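Long-range contacts in NAD-dependent epimerase/dehydratase domain-containing protein (Ruegeria pomeroyi DSS-3, PDB 3IUS), which is of unknown function but probably binds NAD or a related dinucleotide, as an epimerase/dehydratase-like member of the atypical short-chain dehydrogenase/reductases: residues G169-I174 / A239-M244; L9-G14 / L67-A72; A189-A194 / E262-R267; Y100-A105 / V148-G153. All coordinates share one frame; numbering follows the deposited sequence.

Interaction 1: G169-I174 / A239-M244; sequences GIRRII and ADLTPM
Arg171 reaches across to segment 239-244 with a bent side chain. Its CG sits in the crowded position between the backbone N and the carbonyl carbon (chi1 46°), and further bends at chi2 and chi3 turn the guanidinium toward Ala239. There it gives a nearly straight hydrogen bond to the backbone carbonyl, Arg171 NH2 to Ala239 O being 3.0 Å with an N-H...O angle of 173°. The acceptor lies in the guanidinium plane, whereas the donor stands above the plane of the carbonyl, so the bond does not run along a lone pair. At the same guanidinium edge, Arg171 NH1 passes 4.1 Å from Leu241 CD2, the arginine and leucine chains sliding past each other in opposite directions.

Ile173 supplies the apolar half. Its CG1 is anti to the carbonyl carbon (chi1 -52°), and chi2 swings CD1 over one face of the guanidinium, 3.9 Å above its plane and offset toward the rim. CD1 also meets the methyl of the alanine, Ile173 CD1 to Ala239 CB being 3.7 Å. Leu241 CD2 is a looser neighbour of Ile173 CD1 at 4.4 Å. The arginine thus uses its edge for the carbonyl and one face for a methyl group.

Val234 packs against both Ile173 and Ala239, while Phe236 and Tyr249 also touch Ile173. Strand 172-174 pairs with strand 233-235 through the backbones of Arg172 and Ile174. The arrangement is structural packing beside a small two-stranded parallel sheet, separate from the large parallel sheet, joining its edge to the loop that leads into helix 243-247.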
loop_
_atom_site.group_PDB
_atom_site.type_symbol
_atom_site.label_atom_id
_atom_site.label_comp_id
_atom_site.label_asym_id
_atom_site.label_seq_id
_atom_site.Cartn_x
_atom_site.Cartn_y
_atom_site.Cartn_z
ATOM N N GLY A 169 7.683 23.174 -13.027
ATOM C CA GLY A 169 8.432 21.930 -13.029
ATOM C C GLY A 169 7.552 20.697 -12.960
ATOM O O GLY A 169 7.945 19.669 -12.402
ATOM N N ILE A 170 6.349 20.804 -13.520
ATOM C CA ILE A 170 5.437 19.666 -13.622
ATOM C C ILE A 170 5.141 19.359 -15.084
ATOM O O ILE A 170 4.880 20.261 -15.882
ATOM C CB ILE A 170 4.107 19.920 -12.882
ATOM C CG1 ILE A 170 3.668 21.375 -13.062
ATOM C CG2 ILE A 170 4.244 19.579 -11.408
ATOM C CD1 ILE A 170 2.307 21.683 -12.471
ATOM N N ARG A 171 5.186 18.082 -15.433
ATOM C CA ARG A 171 4.970 17.670 -16.810
ATOM C C ARG A 171 4.171 16.379 -16.851
ATOM O O ARG A 171 4.248 15.561 -15.936
ATOM C CB ARG A 171 6.313 17.504 -17.527
ATOM C CG ARG A 171 7.346 16.738 -16.718
ATOM C CD ARG A 171 8.728 17.374 -16.822
ATOM N NE ARG A 171 9.428 17.037 -18.059
ATOM C CZ ARG A 171 10.155 15.937 -18.233
ATOM N NH1 ARG A 171 10.267 15.050 -17.249
ATOM N NH2 ARG A 171 10.765 15.716 -19.392
ATOM N N ARG A 172 3.388 16.210 -17.908
ATOM C CA ARG A 172 2.621 14.985 -18.085
ATOM C C ARG A 172 3.358 14.061 -19.044
ATOM O O ARG A 172 3.527 14.382 -20.220
ATOM C CB ARG A 172 1.206 15.299 -18.587
ATOM C CG ARG A 172 0.328 16.005 -17.553
ATOM C CD ARG A 172 -1.049 16.349 -18.103
ATOM N NE ARG A 172 -0.956 17.268 -19.235
ATOM C CZ ARG A 172 -1.438 17.010 -20.445
ATOM N NH1 ARG A 172 -2.072 15.865 -20.674
ATOM N NH2 ARG A 172 -1.303 17.902 -21.417
ATOM N N ILE A 173 3.816 12.920 -18.535
ATOM C CA ILE A 173 4.525 11.946 -19.356
ATOM C C ILE A 173 3.530 11.050 -20.080
ATOM O O ILE A 173 2.712 10.375 -19.445
ATOM C CB ILE A 173 5.455 11.055 -18.507
ATOM C CG1 ILE A 173 6.371 11.905 -17.625
ATOM C CG2 ILE A 173 6.251 10.113 -19.397
ATOM C CD1 ILE A 173 7.272 12.843 -18.395
ATOM N N ILE A 174 3.615 11.024 -21.406
ATOM C CA ILE A 174 2.677 10.254 -22.220
ATOM C C ILE A 174 3.271 8.953 -22.767
ATOM O O ILE A 174 4.061 8.967 -23.698
ATOM C CB ILE A 174 2.143 11.100 -23.396
ATOM C CG1 ILE A 174 1.671 12.464 -22.901
ATOM C CG2 ILE A 174 1.011 10.373 -24.111
ATOM C CD1 ILE A 174 0.533 12.378 -21.912
ATOM N N ALA A 239 11.245 12.040 -22.791
ATOM C CA ALA A 239 11.192 12.703 -21.488
ATOM C C ALA A 239 12.520 12.716 -20.725
ATOM O O ALA A 239 12.616 13.313 -19.650
ATOM C CB ALA A 239 10.096 12.074 -20.625
ATOM N N ASP A 240 13.537 12.065 -21.286
ATOM C CA ASP A 240 14.808 11.858 -20.591
ATOM C C ASP A 240 14.588 11.575 -19.108
ATOM O O ASP A 240 14.797 12.438 -18.256
ATOM C CB ASP A 240 15.744 13.053 -20.761
ATOM C CG ASP A 240 17.161 12.746 -20.312
ATOM O OD1 ASP A 240 17.777 13.605 -19.644
ATOM O OD2 ASP A 240 17.653 11.636 -20.618
ATOM N N LEU A 241 14.152 10.359 -18.810
ATOM C CA LEU A 241 13.893 9.968 -17.436
ATOM C C LEU A 241 15.070 9.182 -16.885
ATOM O O LEU A 241 15.799 8.537 -17.635
ATOM C CB LEU A 241 12.629 9.115 -17.359
ATOM C CG LEU A 241 11.320 9.772 -17.802
ATOM C CD1 LEU A 241 10.163 8.789 -17.693
ATOM C CD2 LEU A 241 11.043 11.026 -16.982
ATOM N N THR A 242 15.257 9.251 -15.575
ATOM C CA THR A 242 16.226 8.403 -14.905
ATOM C C THR A 242 15.730 6.972 -15.031
ATOM O O THR A 242 14.544 6.746 -15.278
ATOM C CB THR A 242 16.351 8.764 -13.415
ATOM O OG1 THR A 242 15.137 8.419 -12.739
ATOM C CG2 THR A 242 16.615 10.260 -13.249
ATOM N N PRO A 243 16.638 5.999 -14.884
ATOM C CA PRO A 243 16.263 4.583 -14.956
ATOM C C PRO A 243 15.081 4.244 -14.054
ATOM O O PRO A 243 14.168 3.552 -14.495
ATOM C CB PRO A 243 17.529 3.870 -14.489
ATOM C CG PRO A 243 18.636 4.787 -14.917
ATOM C CD PRO A 243 18.094 6.180 -14.737
HETATM N N MSE A 244 15.094 4.730 -12.816
HETATM C CA MSE A 244 13.996 4.475 -11.887
HETATM C C MSE A 244 12.667 4.983 -12.443
HETATM O O MSE A 244 11.697 4.237 -12.523
HETATM C CB MSE A 244 14.277 5.120 -10.530
HETATM C CG MSE A 244 13.254 4.781 -9.455
HETATM SE SE MSE A 244 13.087 2.857 -9.128
HETATM C CE MSE A 244 12.033 2.953 -7.486
#

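Interaction 2: L9-G14 / L67-A72; sequences LSFGHG and LLISTA
Phe11 carries its CG anti to the carbonyl carbon (chi1 -67°), and Ile69 places CG1 the same way (chi1 -49°), so the two chains lie side by side and point in one direction. The isoleucine methyl comes very close to the ring, Ile69 CD1 to Phe11 CD2 being 3.2 Å, in an oblique approach. Leu67 crosses Phe11 obliquely and puts CG at the ring edge, 4.2 Å from Phe11 CE2. Val80 and Leu84 of helix 79-90 pack on the phenylalanine as well.

Beneath these side chains, strands 9-11 and 67-69 run parallel, their directions 13° apart, as neighbours in the Rossmann-type sheet. Leu68 is gripped from both sides of its peptide unit: its N donates to Leu9 O, and its O accepts from Phe11 N at 2.9 Å. Ser70 N then donates to Phe11 O. An alanine in place of Phe11 would remove the ring and would probably loosen the packing between Ile69, Leu67 and helix 79-90.

Past the strand, Gly12 and Gly14 are consistent with the GxGxxA pattern of Rossmann-type proteins, whose turn probably faces the dinucleotide. Gly12 O lies 3.1 Å from Ser70 CB. On the Ser10 and Leu68 face, Ser10 OG, anti to its backbone N, hydrogen-bonds His13 ND1 at 2.9 Å in the imidazole plane. One water joins Ser10 OG, Phe11 O and Ser70 OG; another bridges Ser70 OG to Gly14 N.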
loop_
_atom_site.group_PDB
_atom_site.type_symbol
_atom_site.label_atom_id
_atom_site.label_comp_id
_atom_site.label_asym_id
_atom_site.label_seq_id
_atom_site.Cartn_x
_atom_site.Cartn_y
_atom_site.Cartn_z
ATOM N N LEU A 9 0.768 -5.180 16.553
ATOM C CA LEU A 9 2.130 -4.692 16.365
ATOM C C LEU A 9 2.343 -4.368 14.886
ATOM O O LEU A 9 2.187 -5.224 14.017
ATOM C CB LEU A 9 3.149 -5.721 16.854
ATOM C CG LEU A 9 4.639 -5.413 16.657
ATOM C CD1 LEU A 9 4.995 -4.026 17.179
ATOM C CD2 LEU A 9 5.490 -6.479 17.322
ATOM N N SER A 10 2.690 -3.117 14.611
ATOM C CA SER A 10 2.770 -2.622 13.249
ATOM C C SER A 10 4.212 -2.221 12.939
ATOM O O SER A 10 4.714 -1.228 13.470
ATOM C CB SER A 10 1.822 -1.425 13.107
ATOM O OG SER A 10 1.977 -0.744 11.878
ATOM N N PHE A 11 4.883 -3.011 12.103
ATOM C CA PHE A 11 6.272 -2.741 11.731
ATOM C C PHE A 11 6.315 -1.724 10.605
ATOM O O PHE A 11 5.674 -1.908 9.567
ATOM C CB PHE A 11 6.978 -4.023 11.278
ATOM C CG PHE A 11 7.162 -5.034 12.368
ATOM C CD1 PHE A 11 8.295 -5.010 13.170
ATOM C CD2 PHE A 11 6.212 -6.014 12.586
ATOM C CE1 PHE A 11 8.470 -5.947 14.174
ATOM C CE2 PHE A 11 6.377 -6.951 13.584
ATOM C CZ PHE A 11 7.504 -6.915 14.383
ATOM N N GLY A 12 7.086 -0.662 10.796
ATOM C CA GLY A 12 7.126 0.408 9.820
ATOM C C GLY A 12 5.783 1.106 9.783
ATOM O O GLY A 12 5.162 1.239 8.728
ATOM N N HIS A 13 5.334 1.537 10.957
ATOM C CA HIS A 13 4.052 2.212 11.121
ATOM C C HIS A 13 4.074 3.579 10.445
ATOM O O HIS A 13 4.322 4.595 11.094
ATOM C CB HIS A 13 3.766 2.389 12.607
ATOM C CG HIS A 13 2.347 2.752 12.917
ATOM N ND1 HIS A 13 1.335 1.817 12.974
ATOM C CD2 HIS A 13 1.776 3.943 13.214
ATOM C CE1 HIS A 13 0.200 2.419 13.280
ATOM N NE2 HIS A 13 0.440 3.709 13.432
ATOM N N GLY A 14 3.804 3.599 9.144
ATOM C CA GLY A 14 3.881 4.827 8.371
ATOM C C GLY A 14 2.533 5.353 7.914
ATOM O O GLY A 14 1.525 5.187 8.594
ATOM N N LEU A 67 -0.400 -8.890 13.684
ATOM C CA LEU A 67 0.815 -8.331 13.090
ATOM C C LEU A 67 0.508 -7.627 11.776
ATOM O O LEU A 67 -0.206 -8.157 10.929
ATOM C CB LEU A 67 1.828 -9.445 12.820
ATOM C CG LEU A 67 3.108 -9.559 13.639
ATOM C CD1 LEU A 67 2.869 -9.238 15.104
ATOM C CD2 LEU A 67 3.729 -10.947 13.458
ATOM N N LEU A 68 1.053 -6.428 11.604
ATOM C CA LEU A 68 0.978 -5.739 10.322
ATOM C C LEU A 68 2.392 -5.368 9.873
ATOM O O LEU A 68 3.210 -4.927 10.681
ATOM C CB LEU A 68 0.097 -4.494 10.425
ATOM C CG LEU A 68 -0.010 -3.651 9.148
ATOM C CD1 LEU A 68 -0.744 -4.416 8.043
ATOM C CD2 LEU A 68 -0.691 -2.313 9.420
ATOM N N ILE A 69 2.681 -5.558 8.591
ATOM C CA ILE A 69 4.017 -5.299 8.056
ATOM C C ILE A 69 3.980 -4.328 6.887
ATOM O O ILE A 69 3.453 -4.657 5.827
ATOM C CB ILE A 69 4.673 -6.597 7.556
ATOM C CG1 ILE A 69 4.564 -7.701 8.612
ATOM C CG2 ILE A 69 6.115 -6.344 7.129
ATOM C CD1 ILE A 69 5.437 -7.490 9.812
ATOM N N SER A 70 4.545 -3.139 7.081
ATOM C CA SER A 70 4.634 -2.131 6.027
ATOM C C SER A 70 6.068 -1.985 5.520
ATOM O O SER A 70 6.345 -1.168 4.644
ATOM C CB SER A 70 4.154 -0.764 6.541
ATOM O OG SER A 70 2.785 -0.775 6.904
ATOM N N THR A 71 6.977 -2.777 6.077
ATOM C CA THR A 71 8.402 -2.625 5.796
ATOM C C THR A 71 8.773 -3.138 4.405
ATOM O O THR A 71 8.502 -4.285 4.076
ATOM C CB THR A 71 9.253 -3.360 6.847
ATOM O OG1 THR A 71 8.962 -4.764 6.802
ATOM C CG2 THR A 71 8.945 -2.835 8.239
ATOM N N ALA A 72 9.392 -2.282 3.594
ATOM C CA ALA A 72 9.812 -2.667 2.245
ATOM C C ALA A 72 10.919 -3.720 2.267
ATOM O O ALA A 72 11.736 -3.749 3.180
ATOM C CB ALA A 72 10.269 -1.442 1.464
HETATM O O HOH W 1 2.842 -1.544 9.491
HETATM O O HOH W 2 2.386 2.019 7.027
#

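Interaction 3: A189-A194 / E262-R267; sequences AQVLAA and EELGVR
Gln190 NE2 is held by two acceptors: Arg267 O across the contact, and Asp187 OD1 one turn earlier on its own helix. The bond from Gln190 NE2 to Arg267 O measures 3.0 Å with an N-H...O angle of 165°; the oxygen lies near the amide plane, but the nitrogen stands well above the carbonyl plane. A water completes the clasp, donating to Gln190 OE1 and accepting from Arg267 N, so both amide ends address one residue's backbone. An alanine at Gln190 would remove both links to Arg267 and would probably leave the loop less firmly held to the helix.

Deeper in, the contact between helix 185-197 and the loop linking helices 258-262 and 273-282 is apolar. Val266 turns CG2 anti to its carbonyl carbon and lays it on the helix, 3.8 Å from Ala194 CB and 4.0 Å from Val191 CG2. Leu264 crosses Val191 at about a right angle, Leu264 CD1 meeting Val191 CG1 at 3.9 Å, while its CB faces Ala194 CB. Gly265 turns the chain between these two inward-facing residues. Branched methyl groups close on Ala194 and Val191; the NE2 bonds and OE1 water define the amide's orientation and hold the loop.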
loop_
_atom_site.group_PDB
_atom_site.type_symbol
_atom_site.label_atom_id
_atom_site.label_comp_id
_atom_site.label_asym_id
_atom_site.label_seq_id
_atom_site.Cartn_x
_atom_site.Cartn_y
_atom_site.Cartn_z
ATOM N N ALA A 189 -7.498 1.167 4.615
ATOM C CA ALA A 189 -7.876 0.989 6.015
ATOM C C ALA A 189 -9.120 0.105 6.141
ATOM O O ALA A 189 -9.197 -0.758 7.018
ATOM C CB ALA A 189 -8.097 2.340 6.686
ATOM N N GLN A 190 -10.082 0.320 5.244
ATOM C CA GLN A 190 -11.296 -0.485 5.195
ATOM C C GLN A 190 -10.979 -1.956 4.979
ATOM O O GLN A 190 -11.499 -2.831 5.676
ATOM C CB GLN A 190 -12.208 -0.012 4.062
ATOM C CG GLN A 190 -13.128 1.134 4.418
ATOM C CD GLN A 190 -14.378 1.141 3.556
ATOM O OE1 GLN A 190 -15.478 0.880 4.040
ATOM N NE2 GLN A 190 -14.210 1.419 2.270
ATOM N N VAL A 191 -10.136 -2.224 3.989
ATOM C CA VAL A 191 -9.766 -3.593 3.649
ATOM C C VAL A 191 -9.070 -4.300 4.814
ATOM O O VAL A 191 -9.426 -5.429 5.184
ATOM C CB VAL A 191 -8.872 -3.625 2.387
ATOM C CG1 VAL A 191 -8.259 -5.010 2.191
ATOM C CG2 VAL A 191 -9.675 -3.198 1.160
ATOM N N LEU A 192 -8.079 -3.631 5.393
ATOM C CA LEU A 192 -7.339 -4.189 6.521
ATOM C C LEU A 192 -8.281 -4.519 7.671
ATOM O O LEU A 192 -8.246 -5.625 8.228
ATOM C CB LEU A 192 -6.242 -3.220 6.974
ATOM C CG LEU A 192 -5.093 -3.082 5.972
ATOM C CD1 LEU A 192 -4.053 -2.043 6.432
ATOM C CD2 LEU A 192 -4.445 -4.442 5.731
ATOM N N ALA A 193 -9.141 -3.565 8.010
ATOM C CA ALA A 193 -10.123 -3.781 9.063
ATOM C C ALA A 193 -11.034 -4.959 8.718
ATOM O O ALA A 193 -11.275 -5.835 9.560
ATOM C CB ALA A 193 -10.932 -2.509 9.309
ATOM N N ALA A 194 -11.517 -5.001 7.477
ATOM C CA ALA A 194 -12.408 -6.083 7.050
ATOM C C ALA A 194 -11.734 -7.449 7.156
ATOM O O ALA A 194 -12.343 -8.427 7.608
ATOM C CB ALA A 194 -12.903 -5.843 5.627
ATOM N N GLU A 262 -16.179 -9.135 -2.770
ATOM C CA GLU A 262 -17.008 -10.330 -2.635
ATOM C C GLU A 262 -16.709 -11.154 -1.393
ATOM O O GLU A 262 -17.610 -11.773 -0.818
ATOM C CB GLU A 262 -16.866 -11.208 -3.882
ATOM C CG GLU A 262 -17.463 -10.596 -5.138
ATOM C CD GLU A 262 -17.118 -11.388 -6.387
ATOM O OE1 GLU A 262 -17.198 -12.632 -6.346
ATOM O OE2 GLU A 262 -16.758 -10.768 -7.404
ATOM N N GLU A 263 -15.446 -11.180 -0.985
ATOM C CA GLU A 263 -15.051 -11.996 0.155
ATOM C C GLU A 263 -15.040 -11.192 1.452
ATOM O O GLU A 263 -15.465 -11.689 2.487
ATOM C CB GLU A 263 -13.691 -12.661 -0.089
ATOM C CG GLU A 263 -13.673 -13.597 -1.293
ATOM C CD GLU A 263 -12.385 -14.399 -1.409
ATOM O OE1 GLU A 263 -11.518 -14.285 -0.516
ATOM O OE2 GLU A 263 -12.238 -15.149 -2.400
ATOM N N LEU A 264 -14.570 -9.945 1.388
ATOM C CA LEU A 264 -14.426 -9.126 2.590
ATOM C C LEU A 264 -15.597 -8.182 2.846
ATOM O O LEU A 264 -15.695 -7.599 3.923
ATOM C CB LEU A 264 -13.128 -8.309 2.545
ATOM C CG LEU A 264 -11.807 -9.067 2.451
ATOM C CD1 LEU A 264 -10.629 -8.111 2.596
ATOM C CD2 LEU A 264 -11.732 -10.198 3.476
ATOM N N GLY A 265 -16.460 -8.003 1.848
ATOM C CA GLY A 265 -17.610 -7.130 1.993
ATOM C C GLY A 265 -17.272 -5.654 1.908
ATOM O O GLY A 265 -18.074 -4.800 2.294
ATOM N N VAL A 266 -16.085 -5.344 1.401
ATOM C CA VAL A 266 -15.657 -3.956 1.280
ATOM C C VAL A 266 -16.400 -3.224 0.171
ATOM O O VAL A 266 -16.593 -3.754 -0.920
ATOM C CB VAL A 266 -14.138 -3.855 1.022
ATOM C CG1 VAL A 266 -13.770 -2.460 0.507
ATOM C CG2 VAL A 266 -13.367 -4.195 2.288
ATOM N N ARG A 267 -16.820 -1.999 0.467
ATOM C CA ARG A 267 -17.389 -1.131 -0.541
ATOM C C ARG A 267 -16.558 0.147 -0.588
ATOM O O ARG A 267 -16.526 0.917 0.370
ATOM C CB ARG A 267 -18.862 -0.830 -0.242
ATOM C CG ARG A 267 -19.540 -0.035 -1.334
ATOM C CD ARG A 267 -21.065 -0.146 -1.301
ATOM N NE ARG A 267 -21.630 0.359 -2.550
ATOM C CZ ARG A 267 -21.665 1.648 -2.876
ATOM N NH1 ARG A 267 -22.179 2.028 -4.037
ATOM N NH2 ARG A 267 -21.192 2.558 -2.037
HETATM O O HOH W 3 -17.164 -1.222 3.216
#

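Interaction 4: Y100-A105 / V148-G153; sequences YLSTTA and VFRLAG
Two neighbouring strands of the large parallel sheet, 97-103 and 146-155, meet here near the middle of the chain. Phe149 N donates to Tyr100 O nearly along the C=O axis, Ser102 N to Phe149 O at a short 2.6 Å, and Leu151 N to Ser102 O at 3.1 Å. This last donor stands 56° out of the carbonyl plane, and the strand directions differ by 36°. A weak bond from Thr104 N to Leu151 O ends the ladder.

On one face, Leu101 and Leu151 both hold CG anti to the carbonyl carbon and cross obliquely, Leu151 CD1 reaching Leu101 CB at 3.9 Å. Leu101 CD2 sits equally far from Phe149 CB, while Tyr100 O lies at the edge of the phenylalanine ring. Helix 185-197 covers this face through Leu192 and Val191.

The other face has Tyr100, Ser102, Val148 and Arg150. Arg150 runs extended from CG to NE after its CB passes 3.5 Å from Thr103 O; its NH2 forms a salt bridge with Glu135, whose other oxygen bonds Ser102 OG. That pairing would probably keep the glutamate ionised. Tyr100 stacks on Trp138 of the same helix, 126-140. At the strand end, Thr103 OG1, in the crowded position (chi1 72°), accepts from Ala105 N in an ST turn. This is the layered arrangement of an NAD(P)-binding Rossmann-type domain, consistent with the family.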
loop_
_atom_site.group_PDB
_atom_site.type_symbol
_atom_site.label_atom_id
_atom_site.label_comp_id
_atom_site.label_asym_id
_atom_site.label_seq_id
_atom_site.Cartn_x
_atom_site.Cartn_y
_atom_site.Cartn_z
ATOM N N TYR A 100 0.632 -8.811 5.510
ATOM C CA TYR A 100 1.806 -8.295 4.820
ATOM C C TYR A 100 1.368 -7.361 3.711
ATOM O O TYR A 100 0.613 -7.755 2.824
ATOM C CB TYR A 100 2.671 -9.420 4.239
ATOM C CG TYR A 100 3.837 -8.885 3.435
ATOM C CD1 TYR A 100 4.895 -8.236 4.062
ATOM C CD2 TYR A 100 3.871 -9.006 2.052
ATOM C CE1 TYR A 100 5.955 -7.725 3.339
ATOM C CE2 TYR A 100 4.927 -8.502 1.320
ATOM C CZ TYR A 100 5.970 -7.867 1.970
ATOM O OH TYR A 100 7.022 -7.358 1.248
ATOM N N LEU A 101 1.833 -6.115 3.761
ATOM C CA LEU A 101 1.543 -5.180 2.690
ATOM C C LEU A 101 2.541 -5.362 1.548
ATOM O O LEU A 101 3.750 -5.164 1.717
ATOM C CB LEU A 101 1.537 -3.737 3.198
ATOM C CG LEU A 101 0.523 -3.423 4.309
ATOM C CD1 LEU A 101 0.546 -1.936 4.657
ATOM C CD2 LEU A 101 -0.886 -3.866 3.922
ATOM N N SER A 102 2.018 -5.762 0.393
ATOM C CA SER A 102 2.813 -5.984 -0.803
ATOM C C SER A 102 2.429 -4.916 -1.817
ATOM O O SER A 102 1.849 -3.896 -1.452
ATOM C CB SER A 102 2.550 -7.389 -1.364
ATOM O OG SER A 102 3.473 -7.722 -2.393
ATOM N N THR A 103 2.742 -5.147 -3.087
ATOM C CA THR A 103 2.366 -4.205 -4.138
ATOM C C THR A 103 1.932 -4.948 -5.396
ATOM O O THR A 103 2.084 -6.168 -5.492
ATOM C CB THR A 103 3.524 -3.254 -4.518
ATOM O OG1 THR A 103 4.521 -3.987 -5.237
ATOM C CG2 THR A 103 4.147 -2.612 -3.279
ATOM N N THR A 104 1.399 -4.206 -6.363
ATOM C CA THR A 104 0.959 -4.808 -7.616
ATOM C C THR A 104 2.110 -5.007 -8.593
ATOM O O THR A 104 1.901 -5.494 -9.706
ATOM C CB THR A 104 -0.141 -3.979 -8.300
ATOM O OG1 THR A 104 0.348 -2.655 -8.556
ATOM C CG2 THR A 104 -1.388 -3.909 -7.429
ATOM N N ALA A 105 3.321 -4.631 -8.187
ATOM C CA ALA A 105 4.477 -4.765 -9.072
ATOM C C ALA A 105 4.843 -6.229 -9.265
ATOM O O ALA A 105 5.572 -6.581 -10.189
ATOM C CB ALA A 105 5.672 -3.971 -8.553
ATOM N N VAL A 148 -1.962 -11.464 2.433
ATOM C CA VAL A 148 -1.131 -10.588 1.620
ATOM C C VAL A 148 -2.008 -9.573 0.914
ATOM O O VAL A 148 -3.008 -9.928 0.286
ATOM C CB VAL A 148 -0.328 -11.384 0.574
ATOM C CG1 VAL A 148 0.337 -10.434 -0.427
ATOM C CG2 VAL A 148 0.709 -12.277 1.259
ATOM N N PHE A 149 -1.613 -8.307 0.997
ATOM C CA PHE A 149 -2.368 -7.231 0.384
ATOM C C PHE A 149 -1.492 -6.541 -0.632
ATOM O O PHE A 149 -0.527 -5.879 -0.270
ATOM C CB PHE A 149 -2.840 -6.233 1.450
ATOM C CG PHE A 149 -3.712 -6.848 2.505
ATOM C CD1 PHE A 149 -5.086 -6.901 2.337
ATOM C CD2 PHE A 149 -3.154 -7.388 3.655
ATOM C CE1 PHE A 149 -5.892 -7.481 3.300
ATOM C CE2 PHE A 149 -3.955 -7.964 4.623
ATOM C CZ PHE A 149 -5.325 -8.006 4.443
ATOM N N ARG A 150 -1.819 -6.725 -1.908
ATOM C CA ARG A 150 -1.064 -6.105 -2.981
ATOM C C ARG A 150 -1.640 -4.727 -3.257
ATOM O O ARG A 150 -2.687 -4.578 -3.891
ATOM C CB ARG A 150 -1.048 -7.006 -4.224
ATOM C CG ARG A 150 -0.528 -8.416 -3.893
ATOM C CD ARG A 150 -0.481 -9.360 -5.096
ATOM N NE ARG A 150 0.197 -10.608 -4.741
ATOM C CZ ARG A 150 0.032 -11.768 -5.374
ATOM N NH1 ARG A 150 -0.804 -11.850 -6.404
ATOM N NH2 ARG A 150 0.698 -12.846 -4.972
ATOM N N LEU A 151 -0.940 -3.720 -2.750
ATOM C CA LEU A 151 -1.420 -2.346 -2.774
ATOM C C LEU A 151 -1.079 -1.671 -4.089
ATOM O O LEU A 151 0.020 -1.832 -4.614
ATOM C CB LEU A 151 -0.817 -1.553 -1.610
ATOM C CG LEU A 151 -1.014 -2.090 -0.193
ATOM C CD1 LEU A 151 -0.322 -1.188 0.832
ATOM C CD2 LEU A 151 -2.491 -2.230 0.132
ATOM N N ALA A 152 -2.037 -0.928 -4.625
ATOM C CA ALA A 152 -1.778 -0.081 -5.776
ATOM C C ALA A 152 -1.076 1.189 -5.297
ATOM O O ALA A 152 -0.688 1.295 -4.130
ATOM C CB ALA A 152 -3.084 0.242 -6.495
ATOM N N GLY A 153 -0.893 2.146 -6.200
ATOM C CA GLY A 153 -0.299 3.424 -5.841
ATOM C C GLY A 153 -1.165 4.178 -4.847
ATOM O O GLY A 153 -2.337 4.459 -5.114
#

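How the interactions relate
Interactions 2 and 4 are consecutive parts of one parallel sheet: strands 66-69 and 97-103 are neighbours, with Ile69 O and Leu101 N 3.0 Å apart in a probable hydrogen bond, and the centres of interactions 2 and 4 are about 13 Å apart. Interaction 3 adds the helical layer, Val191 CG1 packing 3.6 Å from Phe149 CE1, and Leu192 CD2 touching both Phe149 and Leu101. Interaction 1 stands away, its centre about 24 Å from that of interaction 4 and about 35 Å from that of interaction 3. The probable dinucleotide site belongs to interaction 2, where formic acid, probably from the crystallisation liquor though it may mark a pocket, lies about 4 Å from Gly12; Leu101 is near that turn without touching it.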